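Local structure of ABC transporter periplasmic substrate-binding protein (Desulfovibrio alaskensis, 5MY5) at residues Thr32-Ser35 with Thr36-Gly40; Thr192-Gly195 with Thr196-Tyr200; Lys236-Lys239 with Asp240-Asp243. The protein probably binds tungstate in the periplasm with high selectivity and hands it to an ABC transporter for uptake into the cell. The protein carries 2 engineered substitutions. All coordinates share one frame; numbering follows the deposited sequence.

How the interactions relate
Nearest the N terminus, interaction 1 turns strand 27-33 into helix 34-39. Interaction 2 does the same much later, where strand 189-193 runs into helix 194-203, and interaction 3 follows at the start of helix 239-250, where a loop gives way to helix. Each closes a single helical turn, and the three come in series without nesting or crossing. The first two have centres about 13 Å apart and touch, K199 reaching toward the backbone of N38, so the two turns, both reaching the same mixed sheet, meet through one long side chain. Interaction 3 lies across the centre of the chain from interaction 2, with centres about 34 Å apart.

Interaction 1: Thr32-Ser35 with Thr36-Gly40; sequences TTTS and TDNTG
The hydroxyls of T33 and T36 meet at the first turn of helix 34-39, T33 OG1 lying 2.7 Å from T36 OG1 in a hydrogen bond that either could donate. T33 occupies the N-cap position, and the two side chains cross at about a right angle. Rotation about the first torsion of T33 (chi1 69°) tucks OG1 between its own backbone N and carbonyl carbon, which turns the hydroxyl over the start of the helix, while CG2 is left on the side of the backbone N. T36 answers with OG1 beside its backbone N (chi1 -58°) and its methyl anti to that nitrogen. The methyl and CB of T36 then rest against T32, whose OG1 approaches T36 CG2 to 3.4 Å.

Farther along, the methyl of T34 and the amide of N38 run side by side in the same direction, T34 CG2 standing 3.9 Å from N38 ND2. Two ordinary i to i+4 bonds open the helix, D37 N to T33 O at 3.0 Å and N38 N to T34 O, the latter nearly straight at 173°. Toward its end the helix tightens: T39 N reaches S35 O only weakly and also bonds T36 O, to which T39 OG1 adds a second bond at 2.7 Å, in the carbonyl plane. G40 then leaves the helix with positive phi and serves as N-cap of helix 41-53.

This is a strand-to-helix N-cap turn, ending the first strand of the PBP-superfamily domain. T33 OG1 also bonds H82, T36 OG1 bonds Y224, and T32 OG1 bonds the carbonyl of L80, so the threonine hydroxyls are tied to strands 78-81 and 221-228 and to H82 in the loop that follows strand 78-81. D37 bonds the indole of W59 on strand 56-62, while T39 packs on L268 and F269 of strand 266-271.

Interaction 2: Thr192-Gly195 with Thr196-Tyr200; sequences TDRG and TYIKY
T192, the first residue of this strand-to-helix turn, sets its side chain against T196 and Y197: its methyl CG2 lies 4.0 Å from Y197 CB, the two side chains crossing at about a right angle. Its hydroxyl, anti to the backbone N (chi1 -176°), donates to the carbonyl of the next residue, D193.

D193 is the N-cap of helix 194-203. With chi1 at 57°, its carboxylate lies between its own N and carbonyl carbon and folds over the first turn. D193 OD2 accepts from T196 N at 2.8 Å, the N-H arriving from above the carboxylate plane, while the syn lone pair of D193 OD1 takes the hydroxyl of T196, with OG1 2.7 Å away. The backbone oxygen D193 O has two donors as well, T192 OG1 and Y197 N.

R194 starts away from the turn, yet its CG packs 3.8 Å from I198 CD1. Its guanidinium group forms salt bridges with D106 on strand 100-112 and with E215. The carbonyl of R194 receives I198 N at 2.8 Å, with an N-H...O angle of 172°.

G195 joins through its backbone alone: G195 O accepts from K199 N at 3.1 Å, and the aliphatic part of K199 lies near that oxygen.

Chemically, the cap is an acid with both oxygens gripped by one residue, T196 N on OD2 and the T196 hydroxyl on OD1. That double grip would hold the carboxylate against rotation, and a negative charge at the amino end of a helix would probably be favoured by the helix dipole.

Interaction 3: Lys236-Lys239 with Asp240-Asp243; sequences KVKK and DLAD
K239 and D243 form an i to i+4 salt bridge along the first turn of helix 239-250, a helix entered through an inverse gamma turn centred on K238, which also occupies the N-cap position. The firm part of the contact is the backbone. A242 N donates to K238 O at 3.0 Å, and D243 N donates to K239 O at 2.8 Å. The methyl of A242 sits against both accepting carbonyls, its CB lying 3.6 Å from K238 O. A242 is buried, and both it and L241 touch L28 of strand 27-33, so this side of the turn is pressed onto the sheet. L241 also meets the N-cap residue, its CD1 lying 3.9 Å from K238 CB.

The charged side is held differently. K238 touches the helix through its CB, after which the chain bends at chi2 and leads its ammonium group away. D240 starts away from the 236-239 segment, its CB just touching K239, and both K238 and D240 are exposed. Between these extremes lies K239, which starts outward but returns. Its CG is anti to the backbone N, and bends at chi2 (61°) and chi4 (65°) curl the chain round to the carboxylate, crossing it obliquely, with the methylenes CD and CE lying alongside the oxygens. P228 of strand 221-228 touches both K239 and D243, giving the pair a nonpolar neighbour.

Although the ion pair is close, its individual hydrogen bonds are weak in geometry, so attraction between the charges probably matters more here than bond direction. The ammonium nitrogen straddles the carboxylate almost evenly, K239 NZ lying 2.8 Å from D243 OD1 and 2.9 Å from D243 OD2.

Interaction 1: Thr32-Ser35 with Thr36-Gly40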
loop_
_atom_site.group_PDB
_atom_site.type_symbol
_atom_site.label_atom_id
_atom_site.label_comp_id
_atom_site.label_asym_id
_atom_site.label_seq_id
_atom_site.Cartn_x
_atom_site.Cartn_y
_atom_site.Cartn_z
ATOM N N THR A 32 9.177 -8.582 -2.230
ATOM C CA THR A 32 8.050 -7.627 -2.123
ATOM C C THR A 32 7.472 -7.605 -0.703
ATOM O O THR A 32 8.109 -8.175 0.174
ATOM C CB THR A 32 7.021 -8.017 -3.166
ATOM O OG1 THR A 32 6.004 -7.001 -3.327
ATOM C CG2 THR A 32 6.283 -9.324 -2.857
ATOM N N THR A 33 6.365 -6.938 -0.516
ATOM C CA THR A 33 5.859 -6.729 0.838
ATOM C C THR A 33 4.704 -7.628 1.177
ATOM O O THR A 33 3.976 -8.071 0.291
ATOM C CB THR A 33 5.446 -5.303 1.053
ATOM O OG1 THR A 33 4.265 -4.951 0.300
ATOM C CG2 THR A 33 6.586 -4.352 0.603
ATOM N N THR A 34 4.484 -7.818 2.486
ATOM C CA THR A 34 3.377 -8.579 2.988
ATOM C C THR A 34 2.059 -8.019 2.499
ATOM O O THR A 34 1.231 -8.726 2.006
ATOM C CB THR A 34 3.460 -8.518 4.517
ATOM O OG1 THR A 34 4.735 -9.024 4.919
ATOM C CG2 THR A 34 2.277 -9.326 5.178
ATOM N N SER A 35 1.900 -6.705 2.495
ATOM C CA SER A 35 0.671 -6.131 2.047
ATOM C C SER A 35 0.456 -6.454 0.567
ATOM O O SER A 35 -0.698 -6.741 0.132
ATOM C CB SER A 35 0.542 -4.603 2.261
ATOM O OG SER A 35 1.586 -3.918 1.659
ATOM N N THR A 36 1.547 -6.407 -0.218
ATOM C CA THR A 36 1.439 -6.704 -1.660
ATOM C C THR A 36 0.910 -8.123 -1.837
ATOM O O THR A 36 -0.042 -8.386 -2.634
ATOM C CB THR A 36 2.783 -6.522 -2.363
ATOM O OG1 THR A 36 3.245 -5.180 -2.167
ATOM C CG2 THR A 36 2.613 -6.716 -3.867
ATOM N N ASP A 37 1.547 -9.019 -1.148
ATOM C CA ASP A 37 1.149 -10.443 -1.279
ATOM C C ASP A 37 -0.322 -10.636 -0.881
ATOM O O ASP A 37 -1.076 -11.343 -1.592
ATOM C CB ASP A 37 2.077 -11.288 -0.470
ATOM C CG ASP A 37 1.846 -12.801 -0.657
ATOM O OD1 ASP A 37 2.022 -13.307 -1.781
ATOM O OD2 ASP A 37 1.550 -13.445 0.339
ATOM N N ASN A 38 -0.719 -10.038 0.211
ATOM C CA ASN A 38 -2.124 -10.108 0.633
ATOM C C ASN A 38 -3.163 -9.722 -0.387
ATOM O O ASN A 38 -4.269 -10.289 -0.295
ATOM C CB ASN A 38 -2.371 -9.326 1.903
ATOM C CG ASN A 38 -1.664 -9.943 3.095
ATOM O OD1 ASN A 38 -1.284 -11.092 3.066
ATOM N ND2 ASN A 38 -1.497 -9.148 4.133
ATOM N N THR A 39 -2.874 -8.819 -1.334
ATOM C CA THR A 39 -3.863 -8.385 -2.330
ATOM C C THR A 39 -4.159 -9.515 -3.304
ATOM O O THR A 39 -5.165 -9.456 -3.999
ATOM C CB THR A 39 -3.388 -7.189 -3.214
ATOM O OG1 THR A 39 -2.234 -7.543 -4.010
ATOM C CG2 THR A 39 -3.045 -5.943 -2.340
ATOM N N GLY A 40 -3.198 -10.411 -3.471
ATOM C CA GLY A 40 -3.266 -11.481 -4.468
ATOM C C GLY A 40 -2.950 -11.085 -5.902
ATOM O O GLY A 40 -3.034 -11.939 -6.806
#

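Interaction 2: Thr192-Gly195 with Thr196-Tyr200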
loop_
_atom_site.group_PDB
_atom_site.type_symbol
_atom_site.label_atom_id
_atom_site.label_comp_id
_atom_site.label_asym_id
_atom_site.label_seq_id
_atom_site.Cartn_x
_atom_site.Cartn_y
_atom_site.Cartn_z
ATOM N N THR A 192 -7.689 3.223 6.750
ATOM C CA THR A 192 -7.404 1.820 6.331
ATOM C C THR A 192 -6.966 1.751 4.945
ATOM O O THR A 192 -7.243 2.620 4.156
ATOM C CB THR A 192 -8.629 0.949 6.538
ATOM O OG1 THR A 192 -8.351 -0.433 6.221
ATOM C CG2 THR A 192 -9.793 1.397 5.774
ATOM N N ASP A 193 -6.169 0.700 4.610
ATOM C CA ASP A 193 -5.980 0.456 3.162
ATOM C C ASP A 193 -7.405 0.023 2.631
ATOM O O ASP A 193 -8.151 -0.597 3.339
ATOM C CB ASP A 193 -4.938 -0.670 2.918
ATOM C CG ASP A 193 -5.340 -1.922 3.595
ATOM O OD1 ASP A 193 -5.439 -2.067 4.843
ATOM O OD2 ASP A 193 -5.642 -2.855 2.828
ATOM N N ARG A 194 -7.593 0.345 1.345
ATOM C CA ARG A 194 -8.865 -0.038 0.677
ATOM C C ARG A 194 -9.069 -1.513 0.636
ATOM O O ARG A 194 -10.209 -1.962 0.860
ATOM C CB ARG A 194 -8.963 0.512 -0.690
ATOM C CG ARG A 194 -10.368 0.336 -1.347
ATOM C CD ARG A 194 -10.339 0.927 -2.755
ATOM N NE ARG A 194 -10.158 2.378 -2.838
ATOM C CZ ARG A 194 -11.157 3.262 -2.756
ATOM N NH1 ARG A 194 -12.411 2.888 -2.544
ATOM N NH2 ARG A 194 -10.863 4.563 -2.862
ATOM N N GLY A 195 -8.034 -2.286 0.394
ATOM C CA GLY A 195 -8.167 -3.744 0.304
ATOM C C GLY A 195 -8.797 -4.340 1.548
ATOM O O GLY A 195 -9.736 -5.113 1.519
ATOM N N THR A 196 -8.258 -3.978 2.740
ATOM C CA THR A 196 -8.791 -4.490 3.977
ATOM C C THR A 196 -10.252 -3.991 4.167
ATOM O O THR A 196 -11.057 -4.795 4.637
ATOM C CB THR A 196 -7.941 -4.084 5.188
ATOM O OG1 THR A 196 -6.565 -4.532 5.005
ATOM C CG2 THR A 196 -8.445 -4.702 6.414
ATOM N N TYR A 197 -10.542 -2.730 3.808
ATOM C CA TYR A 197 -11.917 -2.282 3.824
ATOM C C TYR A 197 -12.868 -3.197 2.975
ATOM O O TYR A 197 -13.924 -3.610 3.478
ATOM C CB TYR A 197 -12.121 -0.844 3.441
ATOM C CG TYR A 197 -13.551 -0.471 3.649
ATOM C CD1 TYR A 197 -14.029 -0.321 4.936
ATOM C CD2 TYR A 197 -14.437 -0.277 2.554
ATOM C CE1 TYR A 197 -15.385 -0.009 5.132
ATOM C CE2 TYR A 197 -15.771 -0.034 2.751
ATOM C CZ TYR A 197 -16.222 0.104 4.011
ATOM O OH TYR A 197 -17.513 0.461 4.191
ATOM N N ILE A 198 -12.463 -3.411 1.739
ATOM C CA ILE A 198 -13.243 -4.299 0.851
ATOM C C ILE A 198 -13.518 -5.660 1.556
ATOM O O ILE A 198 -14.674 -6.195 1.545
ATOM C CB ILE A 198 -12.538 -4.420 -0.507
ATOM C CG1 ILE A 198 -12.619 -3.145 -1.307
ATOM C CG2 ILE A 198 -13.115 -5.661 -1.254
ATOM C CD1 ILE A 198 -11.635 -3.118 -2.428
ATOM N N LYS A 199 -12.515 -6.295 2.166
ATOM C CA LYS A 199 -12.720 -7.591 2.819
ATOM C C LYS A 199 -13.639 -7.445 4.015
ATOM O O LYS A 199 -14.534 -8.295 4.250
ATOM C CB LYS A 199 -11.348 -8.226 3.224
ATOM C CG LYS A 199 -10.527 -8.618 1.978
ATOM C CD LYS A 199 -9.130 -9.169 2.276
ATOM C CE LYS A 199 -8.474 -9.666 0.960
ATOM N NZ LYS A 199 -6.954 -9.810 0.985
ATOM N N TYR A 200 -13.436 -6.399 4.804
ATOM C CA TYR A 200 -14.301 -6.161 5.964
ATOM C C TYR A 200 -15.826 -5.893 5.538
ATOM O O TYR A 200 -16.755 -6.433 6.132
ATOM C CB TYR A 200 -13.756 -4.890 6.701
ATOM C CG TYR A 200 -14.719 -4.220 7.647
ATOM C CD1 TYR A 200 -15.019 -4.840 8.843
ATOM C CD2 TYR A 200 -15.306 -2.958 7.370
ATOM C CE1 TYR A 200 -15.954 -4.311 9.724
ATOM C CE2 TYR A 200 -16.161 -2.382 8.276
ATOM C CZ TYR A 200 -16.461 -3.049 9.434
ATOM O OH TYR A 200 -17.380 -2.329 10.205
#

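Interaction 3: Lys236-Lys239 with Asp240-Asp243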
loop_
_atom_site.group_PDB
_atom_site.type_symbol
_atom_site.label_atom_id
_atom_site.label_comp_id
_atom_site.label_asym_id
_atom_site.label_seq_id
_atom_site.Cartn_x
_atom_site.Cartn_y
_atom_site.Cartn_z
ATOM N N LYS A 236 26.168 -11.104 -9.924
ATOM C CA LYS A 236 25.525 -12.279 -10.501
ATOM C C LYS A 236 24.000 -12.086 -10.649
ATOM O O LYS A 236 23.281 -13.076 -10.861
ATOM C CB LYS A 236 25.841 -13.540 -9.655
ATOM C CG LYS A 236 27.353 -13.859 -9.675
ATOM C CD LYS A 236 27.648 -15.265 -9.286
ATOM C CE LYS A 236 29.162 -15.497 -9.361
ATOM N NZ LYS A 236 29.461 -16.956 -9.360
ATOM N N VAL A 237 23.519 -10.871 -10.375
ATOM C CA VAL A 237 22.067 -10.584 -10.443
ATOM C C VAL A 237 21.547 -10.797 -11.888
ATOM O O VAL A 237 22.244 -10.543 -12.886
ATOM C CB VAL A 237 21.762 -9.134 -9.941
ATOM C CG1 VAL A 237 22.009 -8.059 -10.948
ATOM C CG2 VAL A 237 20.343 -9.057 -9.467
ATOM N N LYS A 238 20.290 -11.268 -11.982
ATOM C CA LYS A 238 19.698 -11.547 -13.290
ATOM C C LYS A 238 19.062 -10.296 -13.801
ATOM O O LYS A 238 17.829 -10.140 -13.860
ATOM C CB LYS A 238 18.702 -12.721 -13.182
ATOM C CG LYS A 238 19.295 -14.041 -12.678
ATOM C CD LYS A 238 20.321 -14.562 -13.663
ATOM C CE LYS A 238 20.546 -16.073 -13.514
ATOM N NZ LYS A 238 21.155 -16.623 -14.756
ATOM N N LYS A 239 19.853 -9.293 -14.165
ATOM C CA LYS A 239 19.383 -7.994 -14.624
ATOM C C LYS A 239 18.502 -8.036 -15.846
ATOM O O LYS A 239 17.555 -7.259 -15.975
ATOM C CB LYS A 239 20.598 -7.052 -14.907
ATOM C CG LYS A 239 20.257 -5.672 -15.466
ATOM C CD LYS A 239 19.364 -4.831 -14.509
ATOM C CE LYS A 239 19.449 -3.334 -14.700
ATOM N NZ LYS A 239 18.970 -2.741 -15.982
ATOM N N ASP A 240 18.853 -8.921 -16.780
ATOM C CA ASP A 240 18.073 -8.954 -18.013
ATOM C C ASP A 240 16.647 -9.510 -17.717
ATOM O O ASP A 240 15.704 -9.022 -18.245
ATOM C CB ASP A 240 18.757 -9.841 -19.039
ATOM C CG ASP A 240 19.988 -9.235 -19.571
ATOM O OD1 ASP A 240 20.134 -7.986 -19.552
ATOM O OD2 ASP A 240 20.815 -10.015 -20.054
ATOM N N LEU A 241 16.529 -10.490 -16.807
ATOM C CA LEU A 241 15.189 -11.029 -16.380
ATOM C C LEU A 241 14.447 -9.862 -15.648
ATOM O O LEU A 241 13.245 -9.678 -15.836
ATOM C CB LEU A 241 15.245 -12.186 -15.510
ATOM C CG LEU A 241 15.970 -13.388 -16.054
ATOM C CD1 LEU A 241 15.935 -14.579 -15.159
ATOM C CD2 LEU A 241 15.570 -13.729 -17.480
ATOM N N ALA A 242 15.143 -9.163 -14.745
ATOM C CA ALA A 242 14.489 -8.047 -14.009
ATOM C C ALA A 242 13.951 -6.988 -14.907
ATOM O O ALA A 242 12.780 -6.499 -14.825
ATOM C CB ALA A 242 15.476 -7.496 -12.992
ATOM N N ASP A 243 14.802 -6.607 -15.873
ATOM C CA ASP A 243 14.378 -5.627 -16.855
ATOM C C ASP A 243 13.177 -6.134 -17.692
ATOM O O ASP A 243 12.352 -5.340 -18.016
ATOM C CB ASP A 243 15.502 -5.297 -17.870
ATOM C CG ASP A 243 16.634 -4.485 -17.285
ATOM O OD1 ASP A 243 16.401 -3.909 -16.174
ATOM O OD2 ASP A 243 17.766 -4.481 -17.936
#